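Local structure of carbohydrate binding module (Escherichia coli, 2XFD) at residues S17-V22 with A52-A57; G59-V64 with W99-G104; I5-R10 with Q28-T33. The protein binds carbohydrate through calcium, here holding the glucose disaccharide cellobiose, and probably recognises xylan as well. All coordinates share one frame; numbering follows the deposited sequence.

Contact 1 of 3, residues S17-V22 with A52-A57; sequences SVSLQV and AFTNDA. With CA (calcium ion), chain C; BGC (beta-D-glucopyranose), chain B.
The side chain of Asn55 folds over the start of strand 17-22, its carboxamide lying against the backbone N and CB of Ser17. CG sits between the residue's own backbone N and carbonyl carbon (chi1 71°), and from there OD1 accepts the N-H of Ser17 at 2.8 Å, the donor standing above the plane of the amide. ND2 is spent on the carbonyl of Gln15, so two bonds fix the rotation of the group. An alanine here would probably leave both Ser17 N and the Gln15 carbonyl without their mates and free the turn after strand 48-53 to shift.

Behind this clasp the strands pair antiparallel. Ser19 N donates to Ala52 O (2.8 Å) and Ala52 N to Ser19 O (2.9 Å), while Val18 faces Phe53 in a non-hydrogen-bonded pair. Thr54 N reaches Ser17 O at 3.2 Å, and the same oxygen lies at the edge of the Phe53 ring, 3.5 Å from CD1. Val18 and Phe53 both pack inward on Val62. On the other face one water gathers three hydroxyls, Ser17 OG, Ser19 OG and Thr54 OG1, each at 2.7 Å. Beyond the turn, Asp56 OD1 binds calcium at 2.4 Å: a beta-sandwich strand running out into the loop of a calcium-dependent sugar site.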
loop_
_atom_site.group_PDB
_atom_site.type_symbol
_atom_site.label_atom_id
_atom_site.label_comp_id
_atom_site.label_asym_id
_atom_site.label_seq_id
_atom_site.Cartn_x
_atom_site.Cartn_y
_atom_site.Cartn_z
ATOM N N SER A 17 8.650 -5.486 -1.004
ATOM C CA SER A 17 8.497 -4.569 -2.124
ATOM C C SER A 17 7.065 -4.113 -2.260
ATOM O O SER A 17 6.132 -4.940 -2.238
ATOM C CB SER A 17 8.960 -5.194 -3.428
ATOM O OG SER A 17 8.928 -4.257 -4.493
ATOM N N VAL A 18 6.849 -2.820 -2.412
ATOM C CA VAL A 18 5.552 -2.271 -2.713
ATOM C C VAL A 18 5.615 -1.446 -3.989
ATOM O O VAL A 18 6.640 -0.844 -4.352
ATOM C CB VAL A 18 4.966 -1.432 -1.586
ATOM C CG1 VAL A 18 4.690 -2.308 -0.399
ATOM C CG2 VAL A 18 5.827 -0.231 -1.259
ATOM N N SER A 19 4.482 -1.381 -4.635
ATOM C CA SER A 19 4.259 -0.556 -5.827
ATOM C C SER A 19 3.119 0.411 -5.584
ATOM O O SER A 19 2.042 0.020 -5.167
ATOM C CB SER A 19 3.911 -1.472 -6.994
ATOM O OG SER A 19 5.010 -2.282 -7.345
ATOM N N LEU A 20 3.377 1.656 -5.914
ATOM C CA LEU A 20 2.320 2.669 -6.014
ATOM C C LEU A 20 1.746 2.590 -7.436
ATOM O O LEU A 20 2.517 2.762 -8.388
ATOM C CB LEU A 20 2.915 4.066 -5.777
ATOM C CG LEU A 20 1.938 5.188 -5.966
ATOM C CD1 LEU A 20 0.760 5.192 -5.021
ATOM C CD2 LEU A 20 2.682 6.514 -5.856
ATOM N N GLN A 21 0.468 2.348 -7.539
ATOM C CA GLN A 21 -0.207 2.192 -8.829
ATOM C C GLN A 21 -1.311 3.222 -8.973
ATOM O O GLN A 21 -1.981 3.535 -7.973
ATOM C CB GLN A 21 -0.798 0.792 -8.930
ATOM C CG GLN A 21 0.209 -0.312 -8.754
ATOM C CD GLN A 21 -0.460 -1.679 -8.724
ATOM O OE1 GLN A 21 -1.486 -1.884 -8.097
ATOM N NE2 GLN A 21 0.178 -2.609 -9.320
ATOM N N VAL A 22 -1.527 3.721 -10.163
ATOM C CA VAL A 22 -2.623 4.613 -10.429
ATOM C C VAL A 22 -3.317 4.104 -11.705
ATOM O O VAL A 22 -2.657 4.000 -12.769
ATOM C CB VAL A 22 -2.196 6.063 -10.548
ATOM C CG1 VAL A 22 -3.399 6.922 -10.874
ATOM C CG2 VAL A 22 -1.565 6.528 -9.275
ATOM N N ALA A 52 0.385 -1.705 -3.521
ATOM C CA ALA A 52 0.407 -3.152 -3.683
ATOM C C ALA A 52 1.664 -3.741 -3.141
ATOM O O ALA A 52 2.768 -3.282 -3.413
ATOM C CB ALA A 52 0.318 -3.528 -5.153
ATOM N N PHE A 53 1.534 -4.832 -2.406
ATOM C CA PHE A 53 2.643 -5.676 -1.918
ATOM C C PHE A 53 2.773 -6.811 -2.933
ATOM O O PHE A 53 1.791 -7.459 -3.243
ATOM C CB PHE A 53 2.278 -6.215 -0.539
ATOM C CG PHE A 53 3.194 -7.232 0.093
ATOM C CD1 PHE A 53 4.590 -7.223 -0.046
ATOM C CD2 PHE A 53 2.647 -8.147 0.953
ATOM C CE1 PHE A 53 5.387 -8.138 0.622
ATOM C CE2 PHE A 53 3.422 -9.047 1.646
ATOM C CZ PHE A 53 4.799 -9.042 1.504
ATOM N N THR A 54 3.982 -7.031 -3.457
ATOM C CA THR A 54 4.157 -7.889 -4.630
ATOM C C THR A 54 5.103 -9.060 -4.408
ATOM O O THR A 54 5.159 -9.893 -5.311
ATOM C CB THR A 54 4.658 -7.051 -5.799
ATOM O OG1 THR A 54 5.946 -6.526 -5.495
ATOM C CG2 THR A 54 3.720 -5.919 -6.157
ATOM N N ASN A 55 5.856 -9.136 -3.310
ATOM C CA ASN A 55 6.850 -10.183 -3.121
ATOM C C ASN A 55 6.687 -10.947 -1.830
ATOM O O ASN A 55 7.672 -11.262 -1.148
ATOM C CB ASN A 55 8.273 -9.634 -3.342
ATOM C CG ASN A 55 8.707 -8.727 -2.239
ATOM O OD1 ASN A 55 7.848 -8.158 -1.530
ATOM N ND2 ASN A 55 10.008 -8.542 -2.061
ATOM N N ASP A 56 5.466 -11.232 -1.467
ATOM C CA ASP A 56 5.186 -12.011 -0.277
ATOM C C ASP A 56 6.007 -13.315 -0.306
ATOM O O ASP A 56 6.187 -13.944 -1.361
ATOM C CB ASP A 56 3.697 -12.329 -0.191
ATOM C CG ASP A 56 3.314 -12.949 1.093
ATOM O OD1 ASP A 56 3.919 -12.633 2.134
ATOM O OD2 ASP A 56 2.339 -13.737 1.080
ATOM N N ALA A 57 6.410 -13.716 0.884
ATOM C CA ALA A 57 7.207 -14.911 1.158
ATOM C C ALA A 57 7.196 -15.073 2.633
ATOM O O ALA A 57 6.767 -14.221 3.413
ATOM C CB ALA A 57 8.582 -14.785 0.672
HETATM CA CA CA C . 3.174 -12.512 4.442
HETATM C C2 BGC B . 1.094 -14.950 5.575
HETATM C C3 BGC B . 0.929 -14.947 4.065
HETATM C C4 BGC B . 0.515 -16.328 3.535
HETATM C C5 BGC B . -0.736 -16.761 4.280
HETATM C C6 BGC B . -1.351 -18.127 3.902
HETATM C C1 BGC B . -0.129 -15.522 6.248
HETATM O O2 BGC B . 1.441 -13.606 5.970
HETATM O O3 BGC B . 2.190 -14.571 3.503
HETATM O O4 BGC B . 0.200 -16.273 2.168
HETATM O O5 BGC B . -0.458 -16.767 5.650
HETATM O O6 BGC B . -0.369 -19.102 4.187
HETATM O O HOH W 1 6.593 -3.984 -5.898
HETATM O O HOH W 2 4.707 -14.107 5.333
#

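Contact 2 of 3, residues G59-V64 with W99-G104; sequences GRDVQV and WLHCNG. With CA (calcium ion), chain C; BGC (beta-D-glucopyranose), chain B; BGC (beta-D-glucopyranose), chain D.
An antiparallel strand pair that opens into the sugar-binding calcium site joins residues 59-64 to 99-104, with Val62 set against Leu100 and Gln63 against Trp99. Val62 N donates to Leu100 O at 2.9 Å and Leu100 N to Val62 O at 2.8 Å. Their side chains, with Val64, face the apolar interior beside Phe53 and Ile106.

On the opposite face, Gln63 lies across the indole of Trp99. Its CB stands 3.7 Å from the centroid of the six-membered ring, over the face, in a CH-pi contact. The chain runs on extended, and the terminal amide runs nearly parallel to the ring plane (13°) beyond its rim, its CD nearest Trp99 CZ2. Two bonds hold it there: OE1 accepts from Arg10 NE, and NE2 donates to Glu98, a ligand of the second calcium.

Where the pairing ends, the two segments spread around the ion. Arg60 O binds it at 2.4 Å, and Asp61 OD2 and His101 O follow at 2.3 Å each; Asp56, a water and two glucose hydroxyls complete the shell. A chi1 of -66° sets Asp61 CG anti to the carbonyl carbon, on the side where OD2 reaches the ion bound by His101 O. Cys102, next in sequence, is bonded to Cys91 by a disulfide. The His101 ring meets the carboxylate nearly perpendicularly, planes 80° apart, with Asp61 OD2 in its plane at the edge, while O6 of the second glucose lies over one face, 3.6 Å from His101 CE1.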
loop_
_atom_site.group_PDB
_atom_site.type_symbol
_atom_site.label_atom_id
_atom_site.label_comp_id
_atom_site.label_asym_id
_atom_site.label_seq_id
_atom_site.Cartn_x
_atom_site.Cartn_y
_atom_site.Cartn_z
ATOM N N GLY A 59 8.113 -14.712 6.254
ATOM C CA GLY A 59 8.701 -13.629 7.039
ATOM C C GLY A 59 8.412 -12.227 6.546
ATOM O O GLY A 59 8.846 -11.266 7.193
ATOM N N ARG A 60 7.721 -12.100 5.405
ATOM C CA ARG A 60 7.482 -10.803 4.789
ATOM C C ARG A 60 6.003 -10.392 4.871
ATOM O O ARG A 60 5.123 -11.171 4.498
ATOM C CB ARG A 60 7.826 -10.839 3.329
ATOM C CG ARG A 60 9.279 -11.143 2.979
ATOM C CD ARG A 60 9.505 -11.077 1.503
ATOM N NE ARG A 60 10.855 -11.505 1.147
ATOM C CZ ARG A 60 11.273 -11.827 -0.052
ATOM N NH1 ARG A 60 10.466 -11.851 -1.078
ATOM N NH2 ARG A 60 12.532 -12.204 -0.205
ATOM N N ASP A 61 5.769 -9.183 5.367
ATOM C CA ASP A 61 4.446 -8.563 5.478
ATOM C C ASP A 61 4.660 -7.044 5.417
ATOM O O ASP A 61 5.744 -6.554 5.756
ATOM C CB ASP A 61 3.781 -8.902 6.843
ATOM C CG ASP A 61 3.453 -10.344 7.031
ATOM O OD1 ASP A 61 3.788 -10.862 8.141
ATOM O OD2 ASP A 61 2.831 -10.942 6.147
ATOM N N VAL A 62 3.609 -6.311 5.023
ATOM C CA VAL A 62 3.680 -4.849 4.901
ATOM C C VAL A 62 2.634 -4.204 5.788
ATOM O O VAL A 62 1.476 -4.659 5.855
ATOM C CB VAL A 62 3.488 -4.444 3.450
ATOM C CG1 VAL A 62 3.326 -2.930 3.304
ATOM C CG2 VAL A 62 4.668 -4.955 2.581
ATOM N N GLN A 63 3.019 -3.122 6.447
ATOM C CA GLN A 63 2.096 -2.257 7.200
ATOM C C GLN A 63 2.159 -0.875 6.527
ATOM O O GLN A 63 3.198 -0.238 6.545
ATOM C CB GLN A 63 2.447 -2.197 8.667
ATOM C CG GLN A 63 1.429 -1.469 9.513
ATOM C CD GLN A 63 1.853 -1.219 10.936
ATOM O OE1 GLN A 63 2.985 -1.445 11.342
ATOM N NE2 GLN A 63 0.951 -0.802 11.724
ATOM N N VAL A 64 1.026 -0.432 5.985
ATOM C CA VAL A 64 0.877 0.896 5.386
ATOM C C VAL A 64 0.130 1.753 6.354
ATOM O O VAL A 64 -0.998 1.474 6.702
ATOM C CB VAL A 64 0.112 0.791 4.012
ATOM C CG1 VAL A 64 0.036 2.192 3.402
ATOM C CG2 VAL A 64 0.713 -0.199 3.091
ATOM N N TRP A 99 -2.637 -3.564 7.049
ATOM C CA TRP A 99 -1.749 -4.676 6.739
ATOM C C TRP A 99 -2.011 -5.294 5.360
ATOM O O TRP A 99 -3.139 -5.537 4.981
ATOM C CB TRP A 99 -1.928 -5.752 7.815
ATOM C CG TRP A 99 -1.297 -5.317 9.100
ATOM C CD1 TRP A 99 -1.871 -4.610 10.100
ATOM C CD2 TRP A 99 0.085 -5.441 9.447
ATOM N NE1 TRP A 99 -0.981 -4.330 11.097
ATOM C CE2 TRP A 99 0.249 -4.850 10.730
ATOM C CE3 TRP A 99 1.208 -6.047 8.841
ATOM C CZ2 TRP A 99 1.492 -4.823 11.386
ATOM C CZ3 TRP A 99 2.387 -6.012 9.518
ATOM C CH2 TRP A 99 2.499 -5.405 10.791
ATOM N N LEU A 100 -0.903 -5.646 4.766
ATOM C CA LEU A 100 -0.875 -6.527 3.595
ATOM C C LEU A 100 -0.027 -7.712 3.990
ATOM O O LEU A 100 1.208 -7.658 4.024
ATOM C CB LEU A 100 -0.317 -5.832 2.367
ATOM C CG LEU A 100 -1.159 -4.672 1.826
ATOM C CD1 LEU A 100 -0.369 -3.798 0.887
ATOM C CD2 LEU A 100 -2.447 -5.228 1.190
ATOM N N HIS A 101 -0.684 -8.825 4.307
ATOM C CA HIS A 101 0.003 -10.100 4.669
ATOM C C HIS A 101 0.306 -10.906 3.444
ATOM O O HIS A 101 1.359 -11.568 3.323
ATOM C CB HIS A 101 -0.851 -10.881 5.645
ATOM C CG HIS A 101 -1.132 -10.159 6.909
ATOM N ND1 HIS A 101 -0.253 -9.938 7.962
ATOM C CD2 HIS A 101 -2.302 -9.623 7.282
ATOM C CE1 HIS A 101 -0.913 -9.311 8.936
ATOM N NE2 HIS A 101 -2.147 -9.097 8.513
ATOM N N CYS A 102 -0.630 -10.948 2.539
ATOM C CA CYS A 102 -0.520 -11.645 1.259
ATOM C C CYS A 102 -0.188 -10.596 0.178
ATOM O O CYS A 102 -0.473 -9.416 0.361
ATOM C CB CYS A 102 -1.837 -12.331 0.898
ATOM S SG CYS A 102 -2.563 -13.287 2.213
ATOM N N ASN A 103 0.277 -11.071 -0.963
ATOM C CA ASN A 103 0.292 -10.217 -2.126
ATOM C C ASN A 103 -1.122 -9.640 -2.360
ATOM O O ASN A 103 -2.089 -10.378 -2.254
ATOM C CB ASN A 103 0.775 -10.927 -3.386
ATOM C CG ASN A 103 2.249 -11.234 -3.373
ATOM O OD1 ASN A 103 3.043 -10.489 -2.788
ATOM N ND2 ASN A 103 2.596 -12.336 -4.000
ATOM N N GLY A 104 -1.236 -8.360 -2.652
ATOM C CA GLY A 104 -2.495 -7.727 -2.739
ATOM C C GLY A 104 -2.302 -6.227 -2.561
ATOM O O GLY A 104 -1.151 -5.757 -2.538
HETATM CA CA CA C . 3.174 -12.512 4.442
HETATM C C2 BGC B . 1.094 -14.950 5.575
HETATM C C3 BGC B . 0.929 -14.947 4.065
HETATM C C4 BGC B . 0.515 -16.328 3.535
HETATM C C5 BGC B . -0.736 -16.761 4.280
HETATM C C6 BGC B . -1.351 -18.127 3.902
HETATM C C1 BGC B . -0.129 -15.522 6.248
HETATM O O2 BGC B . 1.441 -13.606 5.970
HETATM O O3 BGC B . 2.190 -14.571 3.503
HETATM O O4 BGC B . 0.200 -16.273 2.168
HETATM O O5 BGC B . -0.458 -16.767 5.650
HETATM O O6 BGC B . -0.369 -19.102 4.187
HETATM C C2 BGC D . -1.891 -17.511 10.002
HETATM C C3 BGC D . -0.951 -17.270 8.852
HETATM C C4 BGC D . -0.976 -15.820 8.374
HETATM C C5 BGC D . -0.890 -14.925 9.549
HETATM C C6 BGC D . -0.948 -13.513 9.086
HETATM C C1 BGC D . -1.603 -16.476 11.073
HETATM O O1 BGC D . -2.310 -16.634 12.281
HETATM O O2 BGC D . -1.771 -18.840 10.470
HETATM O O3 BGC D . -1.260 -18.132 7.759
HETATM O O4 BGC D . 0.138 -15.634 7.652
HETATM O O5 BGC D . -1.943 -15.235 10.486
HETATM O O6 BGC D . -0.915 -12.648 10.187
HETATM O O HOH W 2 4.707 -14.107 5.333
#

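Contact 3 of 3, residues I5-R10 with Q28-T33; sequences ITVRAR and QTWTLT
Val7 and Trp30 touch through single carbons, CG2 of the valine resting 4.1 Å from CZ3 of the indole. Further along strand 4-11, at Ala9 and Arg10, the approach tightens: Leu32 CD1 lies 4.1 Å from Ala9 CB and presses on the backbone of Arg10, 3.5 Å from its carbonyl carbon. In the leucine, chi2 of -180° carries CD1 out anti to CA, to strand 4-11. Thr33 closes the end of the contact with its main chain, its O lying 3.5 Å from Arg10 CA and also against Arg10 CB.

The polar link between the segments is made by a water. It donates to Ala9 O at 2.8 Å and accepts from Thr33 N at 3.1 Å, bridging two backbones that have no direct bond to each other. The touching parts of the two segments run 39° apart; the CA atoms are 10.0 Å apart at Val7 and Trp30, a span bridged by side chains, and 5.5 Å apart at Arg10 and Leu32.

A second shell sets these groups in place. Gln28 CG lies over one face of the Trp30 indole, and Tyr39 meets that ring with its plane at about 45°. Leu20 and Ala41 add further apolar contacts to Trp30. Leu32 is surrounded by Val18, Val62 and Tyr39, while Val7 also leans on Ile67. On the outward side of strand 4-11, Arg8 forms a salt bridge with Asp38. Strands from two different sheets thus meet face to face through aliphatic and aromatic side chains, the core packing of a beta-sandwich.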
loop_
_atom_site.group_PDB
_atom_site.type_symbol
_atom_site.label_atom_id
_atom_site.label_comp_id
_atom_site.label_asym_id
_atom_site.label_seq_id
_atom_site.Cartn_x
_atom_site.Cartn_y
_atom_site.Cartn_z
ATOM N N ILE A 5 2.112 12.119 -4.423
ATOM C CA ILE A 5 1.638 11.084 -3.532
ATOM C C ILE A 5 2.770 10.614 -2.656
ATOM O O ILE A 5 3.857 10.237 -3.145
ATOM C CB ILE A 5 1.038 9.855 -4.313
ATOM C CG1 ILE A 5 -0.087 10.331 -5.184
ATOM C CG2 ILE A 5 0.599 8.803 -3.314
ATOM C CD1 ILE A 5 -0.596 9.259 -6.180
ATOM N N THR A 6 2.568 10.621 -1.351
ATOM C CA THR A 6 3.508 10.090 -0.372
ATOM C C THR A 6 2.903 8.833 0.280
ATOM O O THR A 6 1.747 8.891 0.699
ATOM C CB THR A 6 3.884 11.086 0.681
ATOM O OG1 THR A 6 4.527 12.190 0.078
ATOM C CG2 THR A 6 4.750 10.548 1.779
ATOM N N VAL A 7 3.634 7.733 0.313
ATOM C CA VAL A 7 3.255 6.526 0.976
ATOM C C VAL A 7 4.066 6.421 2.268
ATOM O O VAL A 7 5.286 6.499 2.223
ATOM C CB VAL A 7 3.491 5.314 0.076
ATOM C CG1 VAL A 7 3.136 4.003 0.785
ATOM C CG2 VAL A 7 2.750 5.463 -1.218
ATOM N N ARG A 8 3.401 6.209 3.412
ATOM C CA ARG A 8 4.091 5.946 4.671
ATOM C C ARG A 8 3.878 4.460 4.999
ATOM O O ARG A 8 2.750 4.035 5.221
ATOM C CB ARG A 8 3.544 6.834 5.783
ATOM C CG ARG A 8 4.341 6.604 7.064
ATOM C CD ARG A 8 4.483 7.685 7.942
ATOM N NE ARG A 8 5.395 7.537 9.026
ATOM C CZ ARG A 8 6.656 7.988 9.140
ATOM N NH1 ARG A 8 7.255 7.836 10.309
ATOM N NH2 ARG A 8 7.315 8.517 8.132
ATOM N N ALA A 9 4.955 3.671 4.999
ATOM C CA ALA A 9 4.848 2.237 5.129
ATOM C C ALA A 9 6.124 1.636 5.660
ATOM O O ALA A 9 7.192 2.277 5.635
ATOM C CB ALA A 9 4.491 1.626 3.810
ATOM N N ARG A 10 6.008 0.378 6.074
ATOM C CA ARG A 10 7.129 -0.436 6.515
ATOM C C ARG A 10 6.899 -1.872 6.123
ATOM O O ARG A 10 5.753 -2.292 5.900
ATOM C CB ARG A 10 7.336 -0.367 8.048
ATOM C CG ARG A 10 6.325 -1.137 8.852
ATOM C CD ARG A 10 6.549 -1.085 10.327
ATOM N NE ARG A 10 5.746 -2.027 11.090
ATOM C CZ ARG A 10 6.167 -3.240 11.488
ATOM N NH1 ARG A 10 5.417 -3.928 12.314
ATOM N NH2 ARG A 10 7.311 -3.736 11.053
ATOM N N GLN A 28 5.733 3.894 -9.207
ATOM C CA GLN A 28 7.044 3.729 -8.582
ATOM C C GLN A 28 6.981 2.480 -7.732
ATOM O O GLN A 28 5.935 2.153 -7.185
ATOM C CB GLN A 28 7.409 4.930 -7.740
ATOM C CG GLN A 28 8.841 4.965 -7.155
ATOM C CD GLN A 28 9.883 4.854 -8.197
ATOM O OE1 GLN A 28 10.320 5.827 -8.691
ATOM N NE2 GLN A 28 10.231 3.656 -8.567
ATOM N N THR A 29 8.099 1.781 -7.616
ATOM C CA THR A 29 8.270 0.673 -6.705
ATOM C C THR A 29 9.363 1.033 -5.694
ATOM O O THR A 29 10.321 1.728 -6.049
ATOM C CB THR A 29 8.590 -0.583 -7.474
ATOM O OG1 THR A 29 9.859 -0.565 -8.056
ATOM C CG2 THR A 29 7.518 -0.887 -8.454
ATOM N N TRP A 30 9.232 0.519 -4.482
ATOM C CA TRP A 30 10.163 0.712 -3.395
ATOM C C TRP A 30 10.387 -0.575 -2.652
ATOM O O TRP A 30 9.456 -1.355 -2.448
ATOM C CB TRP A 30 9.660 1.781 -2.442
ATOM C CG TRP A 30 9.525 3.124 -3.036
ATOM C CD1 TRP A 30 10.539 3.994 -3.336
ATOM C CD2 TRP A 30 8.323 3.852 -3.305
ATOM N NE1 TRP A 30 10.074 5.165 -3.817
ATOM C CE2 TRP A 30 8.705 5.111 -3.783
ATOM C CE3 TRP A 30 6.952 3.564 -3.143
ATOM C CZ2 TRP A 30 7.778 6.094 -4.101
ATOM C CZ3 TRP A 30 6.032 4.530 -3.485
ATOM C CH2 TRP A 30 6.470 5.809 -3.912
ATOM N N THR A 31 11.592 -0.754 -2.159
ATOM C CA THR A 31 11.847 -1.714 -1.111
ATOM C C THR A 31 11.711 -1.007 0.239
ATOM O O THR A 31 12.179 0.113 0.395
ATOM C CB THR A 31 13.287 -2.298 -1.235
ATOM O OG1 THR A 31 13.487 -2.825 -2.525
ATOM C CG2 THR A 31 13.511 -3.402 -0.194
ATOM N N LEU A 32 11.016 -1.629 1.179
ATOM C CA LEU A 32 10.746 -1.063 2.483
ATOM C C LEU A 32 11.802 -1.426 3.508
ATOM O O LEU A 32 12.506 -2.426 3.355
ATOM C CB LEU A 32 9.368 -1.460 2.959
ATOM C CG LEU A 32 8.193 -1.046 2.047
ATOM C CD1 LEU A 32 6.907 -1.488 2.620
ATOM C CD2 LEU A 32 8.173 0.429 1.785
ATOM N N THR A 33 11.886 -0.616 4.554
ATOM C CA THR A 33 12.657 -0.991 5.727
ATOM C C THR A 33 11.696 -1.474 6.803
ATOM O O THR A 33 10.491 -1.414 6.636
ATOM C CB THR A 33 13.452 0.252 6.200
ATOM O OG1 THR A 33 12.483 1.193 6.717
ATOM C CG2 THR A 33 14.347 0.827 5.147
HETATM O O HOH W 3 9.923 1.628 5.306
#

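How the contacts relate
The three contacts sample a compact beta-sandwich from its core to its sugar site. Contacts 1 and 2 have centres about 9 Å apart and share the calcium ion, the first glucose and one water; contact 1 closes before contact 2 opens along the chain. Contact 3, its centre about 9 Å from that of contact 1 and about 12 Å from that of contact 2, joins the two large sheets. Its strand 25-31 neighbours strand 17-22 of contact 1, and its strand 4-11 neighbours strand 62-69 of contact 2. The segments of contacts 1 and 3 alternate in sequence. The loops around the sugar-binding calcium therefore spring directly from strands anchored in the sandwich core.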